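Local structure of exoribonuclease II, mitochondrial (Candida glabrata, 6F3H) at residues L299-G305 / V332-G338; F321-Y327 / C337-E343; F392-V397 / I424-I428. The protein degrades RNA from its 3' end as the exoribonuclease component of the mitochondrial degradosome mtEXO, through a magnesium-binding RNB-family active site. The protein carries 1 engineered substitution. Residues are numbered along the deposited sequence.

Contact 1 of 3, residues L299-G305 / V332-G338; sequences LNDYAAG and VTRSLCG
Residues 299-303 belong to the C-terminal part of helix 293-303, and 334-338 form the first turn of helix 334-343. The two short axes approach to 8.3 Å and run roughly antiparallel, at 142° between N-to-C directions (signed crossing angle -142°). CA atoms of Ala303 and Arg334 lie 4.3 Å apart, those of Leu299 and Cys337 5.5 Å, so the C-terminal end of one helix meets the N-terminal end of the other. Both ends are capped. Gly305, at positive phi (87°), completes a Schellman motif, while Thr333 occupies the N-cap position and its OG1 (chi1 p) accepts from Leu336 N at 3.2 Å. This is an antiparallel crossing of two capped helix ends, in a helical part of the chain away from the magnesium site. Arg334 bridges the two ends: its NE donates to Ala303 O at 2.9 Å, nearly linear at 171°, with Gly305 N over one guanidinium face, where a side chain at 305 would crowd NH2. Asp821 receives the Arg334 backbone NH and bonds the Ser335 hydroxyl, bringing in the C-terminal region. Tyr302, chi1 t, turns its ring along the start of the second helix; Cys337 SG (chi1 m) sits 3.4 Å from Tyr302 CD2 and 4.2 Å from the ring centroid, an oblique sulfur-aromatic contact. Tyr302 CZ reaches Val332 CG1 at 4.3 Å, and Leu299 CD2 lies 4.2 Å from Cys337 SG.

Contact 2 of 3, residues F321-Y327 / C337-E343; sequences FRHIDMY and CGKLLVE
The C-terminal end of helix 311-322 and the turn after it lie against one side of helix 334-343, part of a local bundle with helices 293-303 and 251-281. Residues 321-322 close helix 311-322, and the chain then leaves helical geometry, with Ile324 extended at phi/psi -116/130°. CA atoms of Phe321 and Cys337 are 9.0 Å apart and those of Tyr327 and Leu340 8.5 Å, spacings that side chains fill. Phe321 (chi1 m) places CZ 3.9 Å from Cys337 SG, an oblique sulfur-aromatic contact with the sulfur 5.1 Å from the ring centroid, and presents its ring edge to Leu340, CE1 to CD2 at 4.0 Å. Ile324 (m, t) points toward the helix and brings CD1 to 4.4 Å from Leu340 CD2; its side chain also touches helix 251-281, so the turn is wedged between two helices. Met326, a selenomethionine that is poorly ordered, lies at the exposed margin with CE 3.1 Å from Glu343 OE2. Tyr327, chi1 m, is the most deeply engaged residue of the turn. Its CE2 packs 3.5 Å from Leu340 CD1, which extends from a t, p rotamer, and its OH passes 3.9 Å from Lys339 CB. Glu343, extended with chi1 and chi2 both t, meets the phenol near the plane of the ring: Tyr327 OH donates to Glu343 OE1 at 2.6 Å.

Contact 3 of 3, residues F392-V397 / I424-I428; sequences FGDMPV and IHIHI
Two histidines of a single strand share one phenylalanine ring, yet meet different parts of it. His427 directs its edge at the face of Phe392, an edge-to-face (T-shaped) pair with centroids 4.8 Å apart and planes at 65°; toward His425 the roles reverse, the edge of Phe392 facing that imidazole in an offset edge-to-face pair at 5.3 Å and 70°. The strand segment 424-428 is regularly extended, and because His425 and His427 are two residues apart, both CA-to-CB bonds point toward the 392-397 loop while those of Ile424 and Ile426 point away. The loop bends through a type II' turn from Phe392 to Met395, with Gly393 at phi/psi 68/-129°, then continues extended through Pro396. Its nearest CA approach is Val397 to His427, 7.9 Å. This packs the loop after strand 390-391 on one face of the mixed sheet containing strand 421-429, within the RNB domain and close to the active site: the His427 side chain is about 7 Å from that of the magnesium ligand Asp410, and the Val397 side chain about 10 Å from the bound magnesium ion (nearest atoms). Phe392, chi1 m, puts CE2 3.5 Å from His425 ND1 and 4.0 Å from His427 CE1. The imidazoles find their polar partners elsewhere, His425 ND1 with Ser494, and His427 with Ser492 through ND1 and Ser413 through NE2. Selenomethionine Met395 (t, t) extends beside His425, CE to CD2 3.3 Å, its SE 4.7 Å from the ring centroid and oblique to it. Val397 CG1 abuts the His427 edge, 3.5 Å from CD2.

Overall arrangement
Read from the N terminus, the chain first lays down helix 293-303, then helix 311-322, and then helix 334-343, which both earlier helices contact. Contact 1 closes a loop of 26 residues between its segments, contact 2 a tighter one of nine. The two cross rather than nest, because their segments alternate along the chain, and they share Cys337 and Gly338. With centres 10 Å apart they form one continuous packed region, in which Val332 and Leu336 touch Phe321. Contact 3 follows in series and closes another 26-residue loop, this time between strand 421-429 and the loop that follows strand 390-391 of the same sheet. It lies beyond the chain's centre, 51 Å from contact 1 and 59 Å from contact 2, centre to centre.

Contact 1 of 3, residues L299-G305 / V332-G338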
loop_
_atom_site.group_PDB
_atom_site.type_symbol
_atom_site.label_atom_id
_atom_site.label_comp_id
_atom_site.label_asym_id
_atom_site.label_seq_id
_atom_site.Cartn_x
_atom_site.Cartn_y
_atom_site.Cartn_z
ATOM N N LEU A 299 23.307 13.948 -1.646
ATOM C CA LEU A 299 22.113 14.780 -1.553
ATOM C C LEU A 299 20.921 14.066 -2.143
ATOM O O LEU A 299 19.807 14.121 -1.613
ATOM C CB LEU A 299 22.313 16.075 -2.310
ATOM C CG LEU A 299 23.455 16.910 -1.790
ATOM C CD1 LEU A 299 23.773 17.977 -2.833
ATOM C CD2 LEU A 299 23.083 17.476 -0.442
ATOM N N ASN A 300 21.155 13.372 -3.236
ATOM C CA ASN A 300 20.095 12.632 -3.876
ATOM C C ASN A 300 19.546 11.560 -2.948
ATOM O O ASN A 300 18.337 11.504 -2.700
ATOM C CB ASN A 300 20.635 12.050 -5.167
ATOM C CG ASN A 300 19.599 11.329 -5.938
ATOM O OD1 ASN A 300 18.563 11.879 -6.275
ATOM N ND2 ASN A 300 19.873 10.076 -6.241
ATOM N N ASP A 301 20.420 10.718 -2.400
ATOM C CA ASP A 301 19.944 9.700 -1.480
ATOM C C ASP A 301 19.233 10.308 -0.276
ATOM O O ASP A 301 18.427 9.630 0.359
ATOM C CB ASP A 301 21.110 8.808 -1.038
ATOM C CG ASP A 301 21.486 7.772 -2.094
ATOM O OD1 ASP A 301 20.609 7.458 -2.911
ATOM O OD2 ASP A 301 22.617 7.236 -2.105
ATOM N N TYR A 302 19.474 11.572 0.045
ATOM C CA TYR A 302 18.722 12.154 1.150
ATOM C C TYR A 302 17.327 12.596 0.711
ATOM O O TYR A 302 16.336 12.214 1.333
ATOM C CB TYR A 302 19.498 13.321 1.761
ATOM C CG TYR A 302 19.005 13.733 3.132
ATOM C CD1 TYR A 302 19.500 13.144 4.287
ATOM C CD2 TYR A 302 18.026 14.701 3.268
ATOM C CE1 TYR A 302 19.026 13.519 5.543
ATOM C CE2 TYR A 302 17.549 15.083 4.512
ATOM C CZ TYR A 302 18.048 14.493 5.642
ATOM O OH TYR A 302 17.553 14.891 6.863
ATOM N N ALA A 303 17.232 13.370 -0.376
ATOM C CA ALA A 303 15.936 13.854 -0.860
ATOM C C ALA A 303 14.989 12.713 -1.188
ATOM O O ALA A 303 13.773 12.826 -0.987
ATOM C CB ALA A 303 16.123 14.727 -2.091
ATOM N N ALA A 304 15.520 11.629 -1.751
ATOM C CA ALA A 304 14.732 10.462 -2.092
ATOM C C ALA A 304 14.253 9.688 -0.879
ATOM O O ALA A 304 13.346 8.869 -1.016
ATOM C CB ALA A 304 15.561 9.560 -2.975
ATOM N N GLY A 305 14.809 9.943 0.299
ATOM C CA GLY A 305 14.423 9.232 1.504
ATOM C C GLY A 305 15.158 7.939 1.764
ATOM O O GLY A 305 14.718 7.156 2.612
ATOM N N VAL A 332 17.632 21.309 8.117
ATOM C CA VAL A 332 18.094 20.363 7.114
ATOM C C VAL A 332 16.938 19.442 6.795
ATOM O O VAL A 332 16.608 18.560 7.594
ATOM C CB VAL A 332 19.304 19.573 7.614
ATOM C CG1 VAL A 332 19.621 18.403 6.703
ATOM C CG2 VAL A 332 20.497 20.493 7.781
ATOM N N THR A 333 16.357 19.623 5.609
ATOM C CA THR A 333 15.153 18.937 5.167
ATOM C C THR A 333 15.396 18.415 3.768
ATOM O O THR A 333 16.181 18.978 3.011
ATOM C CB THR A 333 13.931 19.880 5.155
ATOM O OG1 THR A 333 14.075 20.868 4.122
ATOM C CG2 THR A 333 13.787 20.604 6.457
ATOM N N ARG A 334 14.668 17.370 3.405
ATOM C CA ARG A 334 14.843 16.811 2.075
ATOM C C ARG A 334 14.630 17.873 1.019
ATOM O O ARG A 334 15.379 17.937 0.045
ATOM C CB ARG A 334 13.857 15.679 1.861
ATOM C CG ARG A 334 13.657 14.805 3.076
ATOM C CD ARG A 334 14.021 13.387 2.804
ATOM N NE ARG A 334 13.125 12.813 1.825
ATOM C CZ ARG A 334 12.020 12.155 2.137
ATOM N NH1 ARG A 334 11.699 12.003 3.420
ATOM N NH2 ARG A 334 11.238 11.666 1.169
ATOM N N SER A 335 13.601 18.709 1.198
ATOM C CA SER A 335 13.355 19.826 0.288
ATOM C C SER A 335 14.599 20.646 0.102
ATOM O O SER A 335 14.879 21.149 -0.993
ATOM C CB SER A 335 12.245 20.716 0.810
ATOM O OG SER A 335 11.030 20.026 0.733
ATOM N N LEU A 336 15.346 20.805 1.178
ATOM C CA LEU A 336 16.513 21.647 1.117
ATOM C C LEU A 336 17.623 20.938 0.361
ATOM O O LEU A 336 18.300 21.548 -0.468
ATOM C CB LEU A 336 16.917 22.007 2.538
ATOM C CG LEU A 336 17.610 23.345 2.673
ATOM C CD1 LEU A 336 16.547 24.388 2.562
ATOM C CD2 LEU A 336 18.292 23.394 4.009
ATOM N N CYS A 337 17.755 19.627 0.553
ATOM C CA CYS A 337 18.673 18.866 -0.281
ATOM C C CYS A 337 18.228 18.873 -1.723
ATOM O O CYS A 337 19.059 18.888 -2.635
ATOM C CB CYS A 337 18.775 17.435 0.207
ATOM S SG CYS A 337 19.562 17.291 1.777
ATOM N N GLY A 338 16.913 18.864 -1.946
ATOM C CA GLY A 338 16.401 18.942 -3.300
ATOM C C GLY A 338 16.751 20.258 -3.957
ATOM O O GLY A 338 17.297 20.277 -5.059
#

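Contact 2 of 3, residues F321-Y327 / C337-E343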
loop_
_atom_site.group_PDB
_atom_site.type_symbol
_atom_site.label_atom_id
_atom_site.label_comp_id
_atom_site.label_asym_id
_atom_site.label_seq_id
_atom_site.Cartn_x
_atom_site.Cartn_y
_atom_site.Cartn_z
ATOM N N PHE A 321 25.579 22.438 4.623
ATOM C CA PHE A 321 24.692 23.582 4.553
ATOM C C PHE A 321 25.246 24.722 5.367
ATOM O O PHE A 321 25.156 25.882 4.966
ATOM C CB PHE A 321 23.311 23.220 5.070
ATOM C CG PHE A 321 22.510 22.381 4.126
ATOM C CD1 PHE A 321 22.692 22.476 2.776
ATOM C CD2 PHE A 321 21.534 21.536 4.598
ATOM C CE1 PHE A 321 21.948 21.727 1.921
ATOM C CE2 PHE A 321 20.787 20.785 3.734
ATOM C CZ PHE A 321 21.003 20.885 2.395
ATOM N N ARG A 322 25.856 24.404 6.506
ATOM C CA ARG A 322 26.410 25.450 7.352
ATOM C C ARG A 322 27.495 26.212 6.617
ATOM O O ARG A 322 27.713 27.390 6.880
ATOM C CB ARG A 322 26.941 24.838 8.656
ATOM C CG ARG A 322 27.175 25.863 9.737
ATOM C CD ARG A 322 27.901 25.442 11.029
ATOM N NE ARG A 322 28.674 24.204 11.047
ATOM C CZ ARG A 322 29.949 24.127 10.690
ATOM N NH1 ARG A 322 30.561 25.214 10.241
ATOM N NH2 ARG A 322 30.602 22.970 10.771
ATOM N N HIS A 323 28.153 25.581 5.668
ATOM C CA HIS A 323 29.196 26.243 4.915
ATOM C C HIS A 323 28.709 26.930 3.652
ATOM O O HIS A 323 29.546 27.397 2.879
ATOM C CB HIS A 323 30.289 25.255 4.563
ATOM C CG HIS A 323 31.186 24.935 5.709
ATOM N ND1 HIS A 323 30.857 24.002 6.666
ATOM C CD2 HIS A 323 32.371 25.460 6.087
ATOM C CE1 HIS A 323 31.820 23.935 7.564
ATOM N NE2 HIS A 323 32.748 24.814 7.238
ATOM N N ILE A 324 27.409 26.941 3.368
ATOM C CA ILE A 324 26.887 27.540 2.141
ATOM C C ILE A 324 25.992 28.717 2.496
ATOM O O ILE A 324 25.060 28.568 3.290
ATOM C CB ILE A 324 26.126 26.509 1.290
ATOM C CG1 ILE A 324 27.091 25.469 0.742
ATOM C CG2 ILE A 324 25.452 27.193 0.134
ATOM C CD1 ILE A 324 26.452 24.198 0.442
ATOM N N ASP A 325 26.230 29.865 1.860
ATOM C CA ASP A 325 25.632 31.117 2.323
ATOM C C ASP A 325 24.121 31.047 2.350
ATOM O O ASP A 325 23.490 31.285 3.385
ATOM C CB ASP A 325 26.062 32.268 1.426
ATOM C CG ASP A 325 27.538 32.466 1.435
ATOM O OD1 ASP A 325 28.253 31.524 1.055
ATOM O OD2 ASP A 325 27.985 33.559 1.831
HETATM N N MSE A 326 23.524 30.760 1.213
HETATM C CA MSE A 326 22.086 30.790 1.103
HETATM C C MSE A 326 21.427 29.873 2.103
HETATM O O MSE A 326 20.431 30.217 2.724
HETATM C CB MSE A 326 21.694 30.382 -0.287
HETATM C CG MSE A 326 22.331 31.251 -1.310
HETATM SE SE MSE A 326 21.779 30.550 -3.001
HETATM C CE MSE A 326 23.309 29.387 -3.322
ATOM N N TYR A 327 21.999 28.688 2.244
ATOM C CA TYR A 327 21.373 27.607 2.980
ATOM C C TYR A 327 21.826 27.543 4.413
ATOM O O TYR A 327 21.507 26.577 5.101
ATOM C CB TYR A 327 21.685 26.280 2.312
ATOM C CG TYR A 327 21.188 26.186 0.900
ATOM C CD1 TYR A 327 19.839 26.036 0.627
ATOM C CD2 TYR A 327 22.061 26.271 -0.171
ATOM C CE1 TYR A 327 19.376 25.951 -0.677
ATOM C CE2 TYR A 327 21.605 26.187 -1.480
ATOM C CZ TYR A 327 20.262 26.028 -1.725
ATOM O OH TYR A 327 19.791 25.947 -3.017
ATOM N N CYS A 337 17.755 19.627 0.553
ATOM C CA CYS A 337 18.673 18.866 -0.281
ATOM C C CYS A 337 18.228 18.873 -1.723
ATOM O O CYS A 337 19.059 18.888 -2.635
ATOM C CB CYS A 337 18.775 17.435 0.207
ATOM S SG CYS A 337 19.562 17.291 1.777
ATOM N N GLY A 338 16.913 18.864 -1.946
ATOM C CA GLY A 338 16.401 18.942 -3.300
ATOM C C GLY A 338 16.751 20.258 -3.957
ATOM O O GLY A 338 17.297 20.277 -5.059
ATOM N N LYS A 339 16.462 21.372 -3.276
ATOM C CA LYS A 339 16.801 22.683 -3.821
ATOM C C LYS A 339 18.261 22.752 -4.203
ATOM O O LYS A 339 18.608 23.181 -5.306
ATOM C CB LYS A 339 16.516 23.782 -2.803
ATOM C CG LYS A 339 15.075 23.902 -2.379
ATOM C CD LYS A 339 14.848 25.243 -1.710
ATOM C CE LYS A 339 15.602 26.338 -2.461
ATOM N NZ LYS A 339 15.086 27.705 -2.174
ATOM N N LEU A 340 19.126 22.273 -3.330
ATOM C CA LEU A 340 20.538 22.363 -3.634
ATOM C C LEU A 340 20.890 21.460 -4.789
ATOM O O LEU A 340 21.521 21.880 -5.756
ATOM C CB LEU A 340 21.349 21.972 -2.423
ATOM C CG LEU A 340 22.804 22.081 -2.820
ATOM C CD1 LEU A 340 23.116 23.517 -3.126
ATOM C CD2 LEU A 340 23.687 21.593 -1.724
ATOM N N LEU A 341 20.485 20.208 -4.694
ATOM C CA LEU A 341 20.794 19.248 -5.733
ATOM C C LEU A 341 20.286 19.740 -7.074
ATOM O O LEU A 341 20.977 19.630 -8.090
ATOM C CB LEU A 341 20.167 17.920 -5.367
ATOM C CG LEU A 341 20.504 16.792 -6.303
ATOM C CD1 LEU A 341 21.943 16.821 -6.729
ATOM C CD2 LEU A 341 20.198 15.559 -5.582
ATOM N N VAL A 342 19.089 20.313 -7.087
ATOM C CA VAL A 342 18.590 20.928 -8.305
ATOM C C VAL A 342 19.551 22.009 -8.760
ATOM O O VAL A 342 19.862 22.139 -9.946
ATOM C CB VAL A 342 17.187 21.512 -8.064
ATOM C CG1 VAL A 342 16.911 22.668 -9.010
ATOM C CG2 VAL A 342 16.118 20.444 -8.182
ATOM N N GLU A 343 20.070 22.765 -7.818
ATOM C CA GLU A 343 20.874 23.915 -8.171
ATOM C C GLU A 343 22.204 23.511 -8.782
ATOM O O GLU A 343 22.801 24.283 -9.531
ATOM C CB GLU A 343 21.076 24.757 -6.931
ATOM C CG GLU A 343 21.749 26.025 -7.200
ATOM C CD GLU A 343 21.772 26.888 -5.977
ATOM O OE1 GLU A 343 20.741 26.918 -5.268
ATOM O OE2 GLU A 343 22.816 27.523 -5.714
#

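Contact 3 of 3, residues F392-V397 / I424-I428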
loop_
_atom_site.group_PDB
_atom_site.type_symbol
_atom_site.label_atom_id
_atom_site.label_comp_id
_atom_site.label_asym_id
_atom_site.label_seq_id
_atom_site.Cartn_x
_atom_site.Cartn_y
_atom_site.Cartn_z
ATOM N N PHE A 392 -18.733 -16.620 -26.704
ATOM C CA PHE A 392 -19.894 -15.756 -26.564
ATOM C C PHE A 392 -20.262 -15.082 -27.878
ATOM O O PHE A 392 -21.276 -14.380 -27.955
ATOM C CB PHE A 392 -19.612 -14.709 -25.490
ATOM C CG PHE A 392 -19.357 -15.299 -24.122
ATOM C CD1 PHE A 392 -18.060 -15.673 -23.736
ATOM C CD2 PHE A 392 -20.407 -15.498 -23.224
ATOM C CE1 PHE A 392 -17.813 -16.242 -22.462
ATOM C CE2 PHE A 392 -20.178 -16.051 -21.955
ATOM C CZ PHE A 392 -18.883 -16.422 -21.568
ATOM N N GLY A 393 -19.462 -15.302 -28.907
ATOM C CA GLY A 393 -19.784 -14.798 -30.218
ATOM C C GLY A 393 -19.723 -13.295 -30.307
ATOM O O GLY A 393 -18.737 -12.654 -29.924
ATOM N N ASP A 394 -20.801 -12.731 -30.823
ATOM C CA ASP A 394 -20.893 -11.322 -31.127
ATOM C C ASP A 394 -21.602 -10.595 -30.018
ATOM O O ASP A 394 -21.839 -9.392 -30.119
ATOM C CB ASP A 394 -21.642 -11.124 -32.448
ATOM C CG ASP A 394 -21.433 -9.753 -33.036
ATOM O OD1 ASP A 394 -20.267 -9.417 -33.319
ATOM O OD2 ASP A 394 -22.433 -9.017 -33.235
HETATM N N MSE A 395 -21.963 -11.312 -28.975
HETATM C CA MSE A 395 -22.469 -10.682 -27.801
HETATM C C MSE A 395 -21.554 -9.543 -27.398
HETATM O O MSE A 395 -20.331 -9.723 -27.311
HETATM C CB MSE A 395 -22.572 -11.683 -26.691
HETATM C CG MSE A 395 -22.808 -11.040 -25.378
HETATM SE SE MSE A 395 -22.705 -12.345 -23.954
HETATM C CE MSE A 395 -24.238 -11.739 -22.898
ATOM N N PRO A 396 -22.156 -8.371 -27.177
ATOM C CA PRO A 396 -21.383 -7.155 -26.900
ATOM C C PRO A 396 -20.926 -7.082 -25.459
ATOM O O PRO A 396 -21.687 -7.337 -24.517
ATOM C CB PRO A 396 -22.366 -6.021 -27.195
ATOM C CG PRO A 396 -23.700 -6.637 -27.110
ATOM C CD PRO A 396 -23.596 -8.139 -27.047
ATOM N N VAL A 397 -19.670 -6.661 -25.311
ATOM C CA VAL A 397 -18.972 -6.565 -24.036
ATOM C C VAL A 397 -18.576 -5.126 -23.795
ATOM O O VAL A 397 -17.790 -4.564 -24.565
ATOM C CB VAL A 397 -17.708 -7.422 -24.040
ATOM C CG1 VAL A 397 -17.101 -7.412 -22.691
ATOM C CG2 VAL A 397 -18.087 -8.812 -24.461
ATOM N N ILE A 424 -26.089 -12.103 -16.462
ATOM C CA ILE A 424 -24.936 -11.225 -16.456
ATOM C C ILE A 424 -23.660 -12.007 -16.668
ATOM O O ILE A 424 -23.472 -13.087 -16.100
ATOM C CB ILE A 424 -24.869 -10.446 -15.149
ATOM C CG1 ILE A 424 -26.275 -9.956 -14.848
ATOM C CG2 ILE A 424 -23.864 -9.369 -15.296
ATOM C CD1 ILE A 424 -26.765 -8.909 -15.830
ATOM N N HIS A 425 -22.773 -11.426 -17.463
ATOM C CA HIS A 425 -21.484 -12.011 -17.768
ATOM C C HIS A 425 -20.409 -10.990 -17.507
ATOM O O HIS A 425 -20.443 -9.891 -18.066
ATOM C CB HIS A 425 -21.422 -12.465 -19.206
ATOM C CG HIS A 425 -22.438 -13.504 -19.538
ATOM N ND1 HIS A 425 -22.210 -14.852 -19.355
ATOM C CD2 HIS A 425 -23.688 -13.394 -20.040
ATOM C CE1 HIS A 425 -23.274 -15.526 -19.744
ATOM N NE2 HIS A 425 -24.184 -14.666 -20.166
ATOM N N ILE A 426 -19.451 -11.371 -16.681
ATOM C CA ILE A 426 -18.322 -10.532 -16.342
ATOM C C ILE A 426 -17.109 -11.196 -16.920
ATOM O O ILE A 426 -16.711 -12.278 -16.475
ATOM C CB ILE A 426 -18.184 -10.362 -14.838
ATOM C CG1 ILE A 426 -19.570 -10.168 -14.269
ATOM C CG2 ILE A 426 -17.300 -9.181 -14.532
ATOM C CD1 ILE A 426 -20.196 -8.879 -14.753
ATOM N N HIS A 427 -16.527 -10.554 -17.907
ATOM C CA HIS A 427 -15.408 -11.126 -18.621
ATOM C C HIS A 427 -14.161 -10.439 -18.135
ATOM O O HIS A 427 -14.004 -9.229 -18.298
ATOM C CB HIS A 427 -15.556 -10.972 -20.123
ATOM C CG HIS A 427 -16.934 -11.258 -20.588
ATOM N ND1 HIS A 427 -17.450 -12.532 -20.596
ATOM C CD2 HIS A 427 -17.898 -10.447 -21.078
ATOM C CE1 HIS A 427 -18.690 -12.484 -21.042
ATOM N NE2 HIS A 427 -18.983 -11.232 -21.350
ATOM N N ILE A 428 -13.293 -11.214 -17.533
ATOM C CA ILE A 428 -12.068 -10.713 -16.964
ATOM C C ILE A 428 -10.964 -11.148 -17.905
ATOM O O ILE A 428 -10.971 -12.287 -18.385
ATOM C CB ILE A 428 -11.883 -11.296 -15.555
ATOM C CG1 ILE A 428 -12.949 -10.742 -14.624
ATOM C CG2 ILE A 428 -10.553 -10.887 -15.026
ATOM C CD1 ILE A 428 -13.298 -9.300 -14.907
#